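Local coordinates for DNA mismatch repair protein MutL (Aquifex aeolicus VF5, PDB 6LZJ), which takes part in DNA mismatch repair, probably as an ATP-driven molecular matchmaker built on a GHKL-type ATPase domain, at residues A[46-51]-A[134-139]; A[54-59]-A[101-106]; A[32-37]-A[176-181]. All coordinates share one frame; numbering follows the deposited sequence.

Contact 1 of 3, residues A[46-51]-A[134-139]. With ACP (phosphomethylphosphonic acid adenylate ester), chain C.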
loop_
_atom_site.group_PDB
_atom_site.type_symbol
_atom_site.label_atom_id
_atom_site.label_comp_id
_atom_site.label_asym_id
_atom_site.label_seq_id
_atom_site.Cartn_x
_atom_site.Cartn_y
_atom_site.Cartn_z
ATOM N N LEU A 46 -8.894 14.375 2.077
ATOM C CA LEU A 46 -7.587 14.370 1.415
ATOM C C LEU A 46 -6.921 13.004 1.434
ATOM O O LEU A 46 -6.873 12.324 2.461
ATOM C CB LEU A 46 -6.649 15.365 2.081
ATOM C CG LEU A 46 -5.181 15.254 1.637
ATOM C CD1 LEU A 46 -5.020 15.723 0.251
ATOM C CD2 LEU A 46 -4.333 16.095 2.566
ATOM N N ILE A 47 -6.304 12.640 0.313
ATOM C CA ILE A 47 -5.349 11.551 0.255
ATOM C C ILE A 47 -4.068 12.147 -0.287
ATOM O O ILE A 47 -4.077 12.697 -1.396
ATOM C CB ILE A 47 -5.837 10.433 -0.684
ATOM C CG1 ILE A 47 -7.211 9.874 -0.244
ATOM C CG2 ILE A 47 -4.765 9.331 -0.867
ATOM C CD1 ILE A 47 -7.938 9.246 -1.444
ATOM N N ARG A 48 -2.976 12.046 0.470
ATOM C CA ARG A 48 -1.671 12.484 -0.010
ATOM C C ARG A 48 -0.676 11.328 0.046
ATOM O O ARG A 48 -0.554 10.652 1.083
ATOM C CB ARG A 48 -1.175 13.703 0.799
ATOM C CG ARG A 48 0.149 14.268 0.318
ATOM C CD ARG A 48 0.605 15.480 1.127
ATOM N NE ARG A 48 0.571 15.204 2.565
ATOM C CZ ARG A 48 1.592 14.690 3.246
ATOM N NH1 ARG A 48 2.729 14.411 2.623
ATOM N NH2 ARG A 48 1.482 14.453 4.545
ATOM N N VAL A 49 0.064 11.124 -1.048
ATOM C CA VAL A 49 1.147 10.152 -1.074
ATOM C C VAL A 49 2.432 10.792 -1.577
ATOM O O VAL A 49 2.482 11.333 -2.696
ATOM C CB VAL A 49 0.798 8.928 -1.930
ATOM C CG1 VAL A 49 2.042 7.977 -2.051
ATOM C CG2 VAL A 49 -0.373 8.238 -1.309
ATOM N N LYS A 50 3.478 10.681 -0.766
ATOM C CA LYS A 50 4.759 11.320 -1.026
ATOM C C LYS A 50 5.830 10.270 -1.027
ATOM O O LYS A 50 5.886 9.397 -0.145
ATOM C CB LYS A 50 5.086 12.365 0.025
ATOM C CG LYS A 50 6.460 13.024 -0.110
ATOM C CD LYS A 50 6.620 13.852 1.164
ATOM C CE LYS A 50 7.821 14.837 1.164
ATOM N NZ LYS A 50 9.063 14.096 1.484
ATOM N N ASP A 51 6.692 10.365 -2.011
ATOM C CA ASP A 51 7.751 9.390 -2.095
ATOM C C ASP A 51 9.048 10.074 -2.464
ATOM O O ASP A 51 9.097 11.225 -2.943
ATOM C CB ASP A 51 7.401 8.233 -3.100
ATOM C CG ASP A 51 7.359 8.684 -4.537
ATOM O OD1 ASP A 51 8.395 9.192 -5.022
ATOM O OD2 ASP A 51 6.314 8.518 -5.179
ATOM N N GLY A 134 11.516 13.521 -5.906
ATOM C CA GLY A 134 10.491 12.528 -5.644
ATOM C C GLY A 134 9.179 13.034 -6.197
ATOM O O GLY A 134 9.136 13.976 -6.989
ATOM N N THR A 135 8.078 12.443 -5.735
ATOM C CA THR A 135 6.760 12.761 -6.264
ATOM C C THR A 135 5.798 12.879 -5.101
ATOM O O THR A 135 5.874 12.125 -4.120
ATOM C CB THR A 135 6.265 11.670 -7.241
ATOM O OG1 THR A 135 7.171 11.594 -8.323
ATOM C CG2 THR A 135 4.911 11.960 -7.764
ATOM N N GLU A 136 4.891 13.826 -5.208
ATOM C CA GLU A 136 3.876 13.952 -4.174
ATOM C C GLU A 136 2.536 14.170 -4.861
ATOM O O GLU A 136 2.403 15.068 -5.690
ATOM C CB GLU A 136 4.215 15.109 -3.236
ATOM C CG GLU A 136 3.169 15.260 -2.118
ATOM C CD GLU A 136 3.688 16.228 -1.061
ATOM O OE1 GLU A 136 3.730 15.834 0.109
ATOM O OE2 GLU A 136 4.149 17.317 -1.464
ATOM N N VAL A 137 1.557 13.323 -4.555
ATOM C CA VAL A 137 0.238 13.414 -5.169
ATOM C C VAL A 137 -0.788 13.705 -4.085
ATOM O O VAL A 137 -0.758 13.082 -3.013
ATOM C CB VAL A 137 -0.103 12.101 -5.903
ATOM C CG1 VAL A 137 -1.417 12.269 -6.687
ATOM C CG2 VAL A 137 1.077 11.691 -6.811
ATOM N N GLU A 138 -1.710 14.642 -4.378
ATOM C CA GLU A 138 -2.741 15.069 -3.438
ATOM C C GLU A 138 -4.086 14.954 -4.119
ATOM O O GLU A 138 -4.317 15.547 -5.188
ATOM C CB GLU A 138 -2.505 16.513 -2.976
ATOM C CG GLU A 138 -1.211 16.617 -2.213
ATOM C CD GLU A 138 -0.946 17.995 -1.639
ATOM O OE1 GLU A 138 -1.860 18.855 -1.620
ATOM O OE2 GLU A 138 0.198 18.184 -1.196
ATOM N N VAL A 139 -4.960 14.157 -3.520
ATOM C CA VAL A 139 -6.255 13.833 -4.105
ATOM C C VAL A 139 -7.298 14.328 -3.109
ATOM O O VAL A 139 -7.394 13.795 -2.001
ATOM C CB VAL A 139 -6.409 12.330 -4.346
ATOM C CG1 VAL A 139 -7.781 12.019 -4.926
ATOM C CG2 VAL A 139 -5.344 11.850 -5.322
HETATM P PG ACP C . -1.030 0.940 -13.933
HETATM O O1G ACP C . -0.992 1.869 -12.773
HETATM O O2G ACP C . -2.506 0.938 -14.589
HETATM O O3G ACP C . -0.511 -0.555 -13.572
HETATM P PB ACP C . 0.917 3.018 -14.711
HETATM O O1B ACP C . 1.596 2.892 -13.416
HETATM O O2B ACP C . 2.022 3.085 -15.882
HETATM C C3B ACP C . 0.070 1.523 -15.225
HETATM P PA ACP C . -0.311 5.418 -13.848
HETATM O O1A ACP C . -0.445 4.738 -12.496
HETATM O O2A ACP C . -1.488 6.209 -14.338
HETATM O O3A ACP C . -0.051 4.263 -14.957
HETATM O "O5'" ACP C . 1.051 6.263 -13.853
HETATM C "C5'" ACP C . 1.415 6.730 -15.149
HETATM C "C4'" ACP C . 2.907 6.979 -15.193
HETATM O "O4'" ACP C . 3.227 8.045 -14.296
HETATM C "C3'" ACP C . 3.761 5.827 -14.717
HETATM O "O3'" ACP C . 4.025 4.896 -15.778
HETATM C "C2'" ACP C . 5.016 6.511 -14.273
HETATM O "O2'" ACP C . 5.837 6.741 -15.447
HETATM C "C1'" ACP C . 4.547 7.889 -13.830
HETATM N N9 ACP C . 4.433 7.953 -12.355
HETATM C C8 ACP C . 3.269 8.014 -11.686
HETATM N N7 ACP C . 3.498 8.104 -10.365
HETATM C C5 ACP C . 4.824 8.141 -10.200
HETATM C C6 ACP C . 5.735 8.272 -9.056
HETATM N N6 ACP C . 5.233 8.342 -7.780
HETATM N N1 ACP C . 7.046 8.274 -9.302
HETATM C C2 ACP C . 7.545 8.212 -10.558
HETATM N N3 ACP C . 6.801 8.078 -11.655
HETATM C C4 ACP C . 5.438 8.065 -11.525
HETATM O O HOH W 1 8.899 9.467 -7.640
#
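Ile47 and Val139 form one hydrogen-bonded pair of the antiparallel ladder that joins strands 46-51 and 134-139 in the mixed sheet of the GHKL (Bergerat) ATPase fold. Their two amides exchange bonds, Val139 N to Ile47 O measuring 2.7 Å, and Val49 repeats the pattern with Val137. Between these pairs, the CA-H groups of Arg48 and Glu138 point at Val137 O and Ile47 O.

Ile47, Val49, Val137 and Val139 make the apolar part of one face, which ends in Asp51 and Thr135 at the nucleotide. Ile47 and Val139 meet CB to CB at 4.2 Å, and helix 16-29 packs against Ile47 and Val49. The other face is charged. Arg48 extends with CG anti to its own N (chi1 -177°) and then bends at chi3, which brings NH1 to Glu136 OE1 at 3.1 Å in a salt bridge. The N-H...O angle is 146°, OE1 sits somewhat out of the guanidinium plane, and the two planes stand 85° apart. Arg48 is shared with Glu36 and Glu38, while Glu136 and Glu138 both also pair with Arg104, so charges alternate across neighbouring strands.

Asp51 reads the adenine of the ATP analogue: its OD2 accepts from ACP N6 at 2.8 Å and is also hydrogen-bonded to Ser27 OG. Asp51 OD1 accepts from a water 2.7 Å away; the water in turn accepts from Thr135 OG1 at 2.8 Å, a hydroxyl also hydrogen-bonded to Ser105 OG.

Contact 2 of 3, residues A[54-59]-A[101-106]. With ACP (phosphomethylphosphonic acid adenylate ester), chain C.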
loop_
_atom_site.group_PDB
_atom_site.type_symbol
_atom_site.label_atom_id
_atom_site.label_comp_id
_atom_site.label_asym_id
_atom_site.label_seq_id
_atom_site.Cartn_x
_atom_site.Cartn_y
_atom_site.Cartn_z
ATOM N N THR A 54 12.433 8.287 -8.131
ATOM C CA THR A 54 13.196 9.024 -9.130
ATOM C C THR A 54 12.449 10.207 -9.731
ATOM O O THR A 54 13.056 10.977 -10.487
ATOM C CB THR A 54 13.637 8.078 -10.252
ATOM O OG1 THR A 54 12.533 7.245 -10.647
ATOM C CG2 THR A 54 14.766 7.205 -9.756
ATOM N N GLY A 55 11.164 10.361 -9.436
ATOM C CA GLY A 55 10.378 11.444 -9.974
ATOM C C GLY A 55 10.032 11.310 -11.447
ATOM O O GLY A 55 10.303 10.311 -12.120
ATOM N N ILE A 56 9.398 12.369 -11.936
ATOM C CA ILE A 56 8.923 12.462 -13.309
ATOM C C ILE A 56 9.573 13.691 -13.915
ATOM O O ILE A 56 9.578 14.749 -13.284
ATOM C CB ILE A 56 7.385 12.562 -13.361
ATOM C CG1 ILE A 56 6.745 11.426 -12.547
ATOM C CG2 ILE A 56 6.872 12.495 -14.788
ATOM C CD1 ILE A 56 5.315 11.728 -12.073
ATOM N N HIS A 57 10.132 13.553 -15.131
ATOM C CA HIS A 57 10.752 14.688 -15.801
ATOM C C HIS A 57 9.696 15.755 -16.078
ATOM O O HIS A 57 8.533 15.414 -16.329
ATOM C CB HIS A 57 11.413 14.254 -17.116
ATOM C CG HIS A 57 12.188 15.342 -17.791
ATOM N ND1 HIS A 57 11.586 16.395 -18.449
ATOM C CD2 HIS A 57 13.521 15.551 -17.893
ATOM C CE1 HIS A 57 12.513 17.195 -18.940
ATOM N NE2 HIS A 57 13.697 16.711 -18.610
ATOM N N PRO A 58 10.039 17.049 -15.989
ATOM C CA PRO A 58 9.021 18.076 -16.273
ATOM C C PRO A 58 8.280 17.854 -17.584
ATOM O O PRO A 58 7.067 18.065 -17.669
ATOM C CB PRO A 58 9.841 19.378 -16.299
ATOM C CG PRO A 58 10.948 19.124 -15.352
ATOM C CD PRO A 58 11.298 17.647 -15.507
ATOM N N GLU A 59 8.994 17.411 -18.610
ATOM C CA GLU A 59 8.398 17.138 -19.909
ATOM C C GLU A 59 7.325 16.049 -19.856
ATOM O O GLU A 59 6.438 16.030 -20.718
ATOM C CB GLU A 59 9.529 16.749 -20.865
ATOM C CG GLU A 59 9.193 16.625 -22.317
ATOM C CD GLU A 59 10.429 16.264 -23.138
ATOM O OE1 GLU A 59 10.452 15.163 -23.738
ATOM O OE2 GLU A 59 11.388 17.078 -23.160
ATOM N N PHE A 101 -7.183 17.403 -7.904
ATOM C CA PHE A 101 -6.007 16.555 -8.004
ATOM C C PHE A 101 -4.772 17.420 -8.211
ATOM O O PHE A 101 -4.717 18.213 -9.159
ATOM C CB PHE A 101 -6.197 15.577 -9.193
ATOM C CG PHE A 101 -4.987 14.692 -9.506
ATOM C CD1 PHE A 101 -3.974 15.132 -10.340
ATOM C CD2 PHE A 101 -4.945 13.371 -9.028
ATOM C CE1 PHE A 101 -2.883 14.310 -10.629
ATOM C CE2 PHE A 101 -3.873 12.535 -9.337
ATOM C CZ PHE A 101 -2.845 12.994 -10.135
ATOM N N LYS A 102 -3.755 17.236 -7.379
ATOM C CA LYS A 102 -2.469 17.841 -7.677
ATOM C C LYS A 102 -1.425 16.742 -7.735
ATOM O O LYS A 102 -1.462 15.807 -6.944
ATOM C CB LYS A 102 -2.082 18.875 -6.640
ATOM C CG LYS A 102 -3.017 20.045 -6.600
ATOM C CD LYS A 102 -2.517 21.105 -5.665
ATOM C CE LYS A 102 -3.430 22.319 -5.728
ATOM N NZ LYS A 102 -3.054 23.335 -4.705
ATOM N N LEU A 103 -0.530 16.820 -8.698
ATOM C CA LEU A 103 0.673 15.997 -8.659
ATOM C C LEU A 103 1.864 16.922 -8.814
ATOM O O LEU A 103 1.901 17.722 -9.748
ATOM C CB LEU A 103 0.671 14.942 -9.759
ATOM C CG LEU A 103 1.930 14.103 -9.968
ATOM C CD1 LEU A 103 1.501 12.723 -10.540
ATOM C CD2 LEU A 103 2.885 14.743 -10.938
ATOM N N ARG A 104 2.830 16.826 -7.914
ATOM C CA ARG A 104 4.096 17.526 -8.102
ATOM C C ARG A 104 5.214 16.497 -8.145
ATOM O O ARG A 104 5.137 15.447 -7.477
ATOM C CB ARG A 104 4.324 18.598 -7.005
ATOM C CG ARG A 104 4.415 18.096 -5.552
ATOM C CD ARG A 104 4.527 19.280 -4.613
ATOM N NE ARG A 104 3.254 19.987 -4.632
ATOM C CZ ARG A 104 2.255 19.719 -3.807
ATOM N NH1 ARG A 104 2.384 18.741 -2.915
ATOM N NH2 ARG A 104 1.118 20.410 -3.888
ATOM N N SER A 105 6.209 16.744 -8.981
ATOM C CA SER A 105 7.320 15.805 -9.076
ATOM C C SER A 105 8.602 16.506 -9.468
ATOM O O SER A 105 8.607 17.400 -10.318
ATOM C CB SER A 105 7.020 14.682 -10.085
ATOM O OG SER A 105 8.042 13.699 -9.934
ATOM N N ARG A 106 9.690 16.078 -8.847
ATOM C CA ARG A 106 11.008 16.559 -9.206
ATOM C C ARG A 106 11.825 15.358 -9.653
ATOM O O ARG A 106 12.023 14.396 -8.893
ATOM C CB ARG A 106 11.678 17.300 -8.065
ATOM C CG ARG A 106 13.058 17.820 -8.438
ATOM C CD ARG A 106 13.679 18.431 -7.209
ATOM N NE ARG A 106 15.128 18.485 -7.320
ATOM C CZ ARG A 106 15.884 18.932 -6.333
ATOM N NH1 ARG A 106 15.278 19.340 -5.225
ATOM N NH2 ARG A 106 17.213 18.947 -6.444
HETATM P PG ACP C . -1.030 0.940 -13.933
HETATM O O1G ACP C . -0.992 1.869 -12.773
HETATM O O2G ACP C . -2.506 0.938 -14.589
HETATM O O3G ACP C . -0.511 -0.555 -13.572
HETATM P PB ACP C . 0.917 3.018 -14.711
HETATM O O1B ACP C . 1.596 2.892 -13.416
HETATM O O2B ACP C . 2.022 3.085 -15.882
HETATM C C3B ACP C . 0.070 1.523 -15.225
HETATM P PA ACP C . -0.311 5.418 -13.848
HETATM O O1A ACP C . -0.445 4.738 -12.496
HETATM O O2A ACP C . -1.488 6.209 -14.338
HETATM O O3A ACP C . -0.051 4.263 -14.957
HETATM O "O5'" ACP C . 1.051 6.263 -13.853
HETATM C "C5'" ACP C . 1.415 6.730 -15.149
HETATM C "C4'" ACP C . 2.907 6.979 -15.193
HETATM O "O4'" ACP C . 3.227 8.045 -14.296
HETATM C "C3'" ACP C . 3.761 5.827 -14.717
HETATM O "O3'" ACP C . 4.025 4.896 -15.778
HETATM C "C2'" ACP C . 5.016 6.511 -14.273
HETATM O "O2'" ACP C . 5.837 6.741 -15.447
HETATM C "C1'" ACP C . 4.547 7.889 -13.830
HETATM N N9 ACP C . 4.433 7.953 -12.355
HETATM C C8 ACP C . 3.269 8.014 -11.686
HETATM N N7 ACP C . 3.498 8.104 -10.365
HETATM C C5 ACP C . 4.824 8.141 -10.200
HETATM C C6 ACP C . 5.735 8.272 -9.056
HETATM N N6 ACP C . 5.233 8.342 -7.780
HETATM N N1 ACP C . 7.046 8.274 -9.302
HETATM C C2 ACP C . 7.545 8.212 -10.558
HETATM N N3 ACP C . 6.801 8.078 -11.655
HETATM C C4 ACP C . 5.438 8.065 -11.525
HETATM O O HOH W 2 9.158 17.283 -12.949
#
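This is a small, buried loop-on-strand contact at the adenine end of the nucleotide pocket, where the loop at Gly55 and Ile56 lies against Leu103, Ser105 and Arg106 of sheet strand 101-106. Ser105 carries the polar part: its OG, anti to the backbone N (chi1 -170°), reaches toward the loop and accepts from Ile56 N at 2.8 Å, in a bent bond of 140°. The same hydroxyl is hydrogen-bonded to Thr135 OG1 and Gly134 O, which ties the loop to the next strand as well. Gly55 passes close by, with CA 3.2 Å from Ser105 OG, and a CB at this position would run into Arg106 O. A water bridges the backbones, donating to Ile56 O and Ser105 O.

The apolar part is Ile56, which lies over the face of the adenine: its CD1 sits above ACP C4 at 3.7 Å and also meets Leu103 CD2 at 4.0 Å. CG1 of Ile56 lies above ACP N3 at 3.5 Å. Replacing Ser105 by alanine removes OG, which would probably leave the Ile56 amide without its acceptor and Thr135 OG1 and Gly134 O without this partner. The polar bonds hold the Ile56 backbone, and its side chain presents only hydrocarbon to the base, consistent with van der Waals contact as its part in binding.

Contact 3 of 3, residues A[32-37]-A[176-181]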
loop_
_atom_site.group_PDB
_atom_site.type_symbol
_atom_site.label_atom_id
_atom_site.label_comp_id
_atom_site.label_asym_id
_atom_site.label_seq_id
_atom_site.Cartn_x
_atom_site.Cartn_y
_atom_site.Cartn_z
ATOM N N ALA A 32 10.974 4.091 -4.846
ATOM C CA ALA A 32 10.976 4.808 -3.588
ATOM C C ALA A 32 11.469 3.907 -2.459
ATOM O O ALA A 32 11.201 2.702 -2.443
ATOM C CB ALA A 32 9.569 5.334 -3.297
ATOM N N THR A 33 12.294 4.465 -1.576
ATOM C CA THR A 33 12.648 3.802 -0.319
ATOM C C THR A 33 11.909 4.384 0.875
ATOM O O THR A 33 12.034 3.877 1.999
ATOM C CB THR A 33 14.150 3.876 -0.057
ATOM O OG1 THR A 33 14.579 5.233 -0.036
ATOM C CG2 THR A 33 14.903 3.143 -1.152
ATOM N N LYS A 34 11.158 5.437 0.660
ATOM C CA LYS A 34 10.360 6.021 1.717
ATOM C C LYS A 34 9.070 6.473 1.076
ATOM O O LYS A 34 9.096 7.224 0.089
ATOM C CB LYS A 34 11.102 7.204 2.361
ATOM C CG LYS A 34 12.376 6.808 3.137
ATOM C CD LYS A 34 13.042 8.069 3.706
ATOM C CE LYS A 34 14.269 7.745 4.568
ATOM N NZ LYS A 34 14.638 8.901 5.432
ATOM N N VAL A 35 7.954 6.028 1.648
ATOM C CA VAL A 35 6.611 6.313 1.177
ATOM C C VAL A 35 5.830 6.864 2.359
ATOM O O VAL A 35 5.730 6.208 3.399
ATOM C CB VAL A 35 5.915 5.042 0.640
ATOM C CG1 VAL A 35 4.460 5.360 0.247
ATOM C CG2 VAL A 35 6.636 4.513 -0.604
ATOM N N GLU A 36 5.285 8.056 2.205
ATOM C CA GLU A 36 4.544 8.730 3.266
ATOM C C GLU A 36 3.104 8.887 2.792
ATOM O O GLU A 36 2.850 9.447 1.723
ATOM C CB GLU A 36 5.201 10.079 3.567
ATOM C CG GLU A 36 4.511 10.870 4.669
ATOM C CD GLU A 36 5.172 12.232 4.841
ATOM O OE1 GLU A 36 6.350 12.268 5.263
ATOM O OE2 GLU A 36 4.532 13.246 4.506
ATOM N N VAL A 37 2.142 8.359 3.566
ATOM C CA VAL A 37 0.741 8.474 3.212
ATOM C C VAL A 37 0.018 9.275 4.275
ATOM O O VAL A 37 0.279 9.102 5.472
ATOM C CB VAL A 37 0.079 7.088 3.101
ATOM C CG1 VAL A 37 -1.351 7.258 2.719
ATOM C CG2 VAL A 37 0.809 6.303 2.065
ATOM N N GLU A 176 12.477 -3.433 2.925
ATOM C CA GLU A 176 13.477 -2.439 2.596
ATOM C C GLU A 176 12.899 -1.030 2.479
ATOM O O GLU A 176 13.683 -0.069 2.460
ATOM C CB GLU A 176 14.155 -2.852 1.288
ATOM C CG GLU A 176 13.316 -2.587 0.007
ATOM C CD GLU A 176 12.347 -3.712 -0.402
ATOM O OE1 GLU A 176 12.055 -4.635 0.390
ATOM O OE2 GLU A 176 11.854 -3.642 -1.549
ATOM N N VAL A 177 11.560 -0.871 2.414
ATOM C CA VAL A 177 10.928 0.431 2.216
ATOM C C VAL A 177 10.363 0.944 3.534
ATOM O O VAL A 177 9.795 0.193 4.334
ATOM C CB VAL A 177 9.827 0.360 1.135
ATOM C CG1 VAL A 177 9.137 1.730 0.965
ATOM C CG2 VAL A 177 10.420 -0.143 -0.199
ATOM N N GLU A 178 10.577 2.224 3.790
ATOM C CA GLU A 178 9.983 2.865 4.948
ATOM C C GLU A 178 8.574 3.319 4.596
ATOM O O GLU A 178 8.358 3.920 3.541
ATOM C CB GLU A 178 10.863 4.061 5.371
ATOM C CG GLU A 178 10.331 4.765 6.620
ATOM C CD GLU A 178 11.263 5.880 7.093
ATOM O OE1 GLU A 178 10.785 6.789 7.790
ATOM O OE2 GLU A 178 12.476 5.821 6.801
ATOM N N PHE A 179 7.627 3.068 5.507
ATOM C CA PHE A 179 6.250 3.498 5.358
ATOM C C PHE A 179 5.775 4.282 6.552
ATOM O O PHE A 179 5.948 3.867 7.699
ATOM C CB PHE A 179 5.292 2.298 5.222
ATOM C CG PHE A 179 5.517 1.514 4.002
ATOM C CD1 PHE A 179 6.439 0.457 3.975
ATOM C CD2 PHE A 179 4.839 1.868 2.847
ATOM C CE1 PHE A 179 6.644 -0.235 2.782
ATOM C CE2 PHE A 179 5.016 1.233 1.703
ATOM C CZ PHE A 179 5.929 0.131 1.628
ATOM N N THR A 180 5.103 5.382 6.284
ATOM C CA THR A 180 4.475 6.113 7.364
ATOM C C THR A 180 3.040 6.399 6.956
ATOM O O THR A 180 2.763 6.634 5.779
ATOM C CB THR A 180 5.232 7.421 7.680
ATOM O OG1 THR A 180 6.590 7.113 8.055
ATOM C CG2 THR A 180 4.566 8.070 8.831
ATOM N N LEU A 181 2.121 6.359 7.925
ATOM C CA LEU A 181 0.718 6.716 7.689
ATOM C C LEU A 181 0.308 7.755 8.730
ATOM O O LEU A 181 0.542 7.564 9.920
ATOM C CB LEU A 181 -0.225 5.481 7.765
ATOM C CG LEU A 181 -1.741 5.761 7.623
ATOM C CD1 LEU A 181 -2.158 6.442 6.322
ATOM C CD2 LEU A 181 -2.481 4.416 7.781
HETATM O O HOH W 3 14.092 2.626 3.202
#
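Val35 and Phe179 pair in the parallel ladder between strands 34-37 and 178-181, the parallel step of the ATPase-domain sheet. Four backbone bonds knit it in the staggered pattern of parallel strands: Thr33 O and Val35 O accept from Glu178 N and Thr180 N, and Val35 N and Val37 N donate to Glu178 O and Thr180 O. The first, Glu178 N to Thr33 O at 2.8 Å, is nearly straight at hydrogen (172°). A water donates to both Thr33 O and Glu176 O where the strands begin.

On the apolar face, Phe179 holds CG anti to its carbonyl carbon (chi1 -65°), from where the ring reaches Val35: CB of Val35 approaches CD2 of Phe179 obliquely at 4.0 Å. Val35 CG2 lies 4.1 Å from Val177 CG1. Further along, Val37 CG1 meets Leu181 CD1 at 3.8 Å. Helices 16-29 and 156-173 cover these side chains.

On the opposite face, Lys34 runs extended across Glu178, its CE 3.5 Å from Glu178 OE2. Lys34 NZ stays 4.0 Å from Glu178 OE2, too far for a salt bridge, while Glu36 turns to Arg48. Cohesion between the strands therefore rests on backbone bonds and hydrocarbon packing, with the Lys34-Glu178 attraction probably adding only a modest, solvent-weakened term.

Overall arrangement
All three contacts reach the same mixed sheet of the ATPase domain. Strands 34-40 and 46-51, one from contact 3 and one from contact 1, are neighbours, as are strands 134-140 and 100-106 of contacts 1 and 2. Contacts 1 and 3 are strand ladders, antiparallel and parallel, each with a helix-covered apolar face and a charged one; contact 2 instead sets a loop on a strand end. Contacts 1 and 2 are buried and touch the nucleotide, polar through Asp51 and apolar through Ile56, and are linked by Thr135-Ser105 and Glu136-Arg104. Contact 3 is partly exposed at the start of its strands and joins contact 1 through Glu36-Arg48.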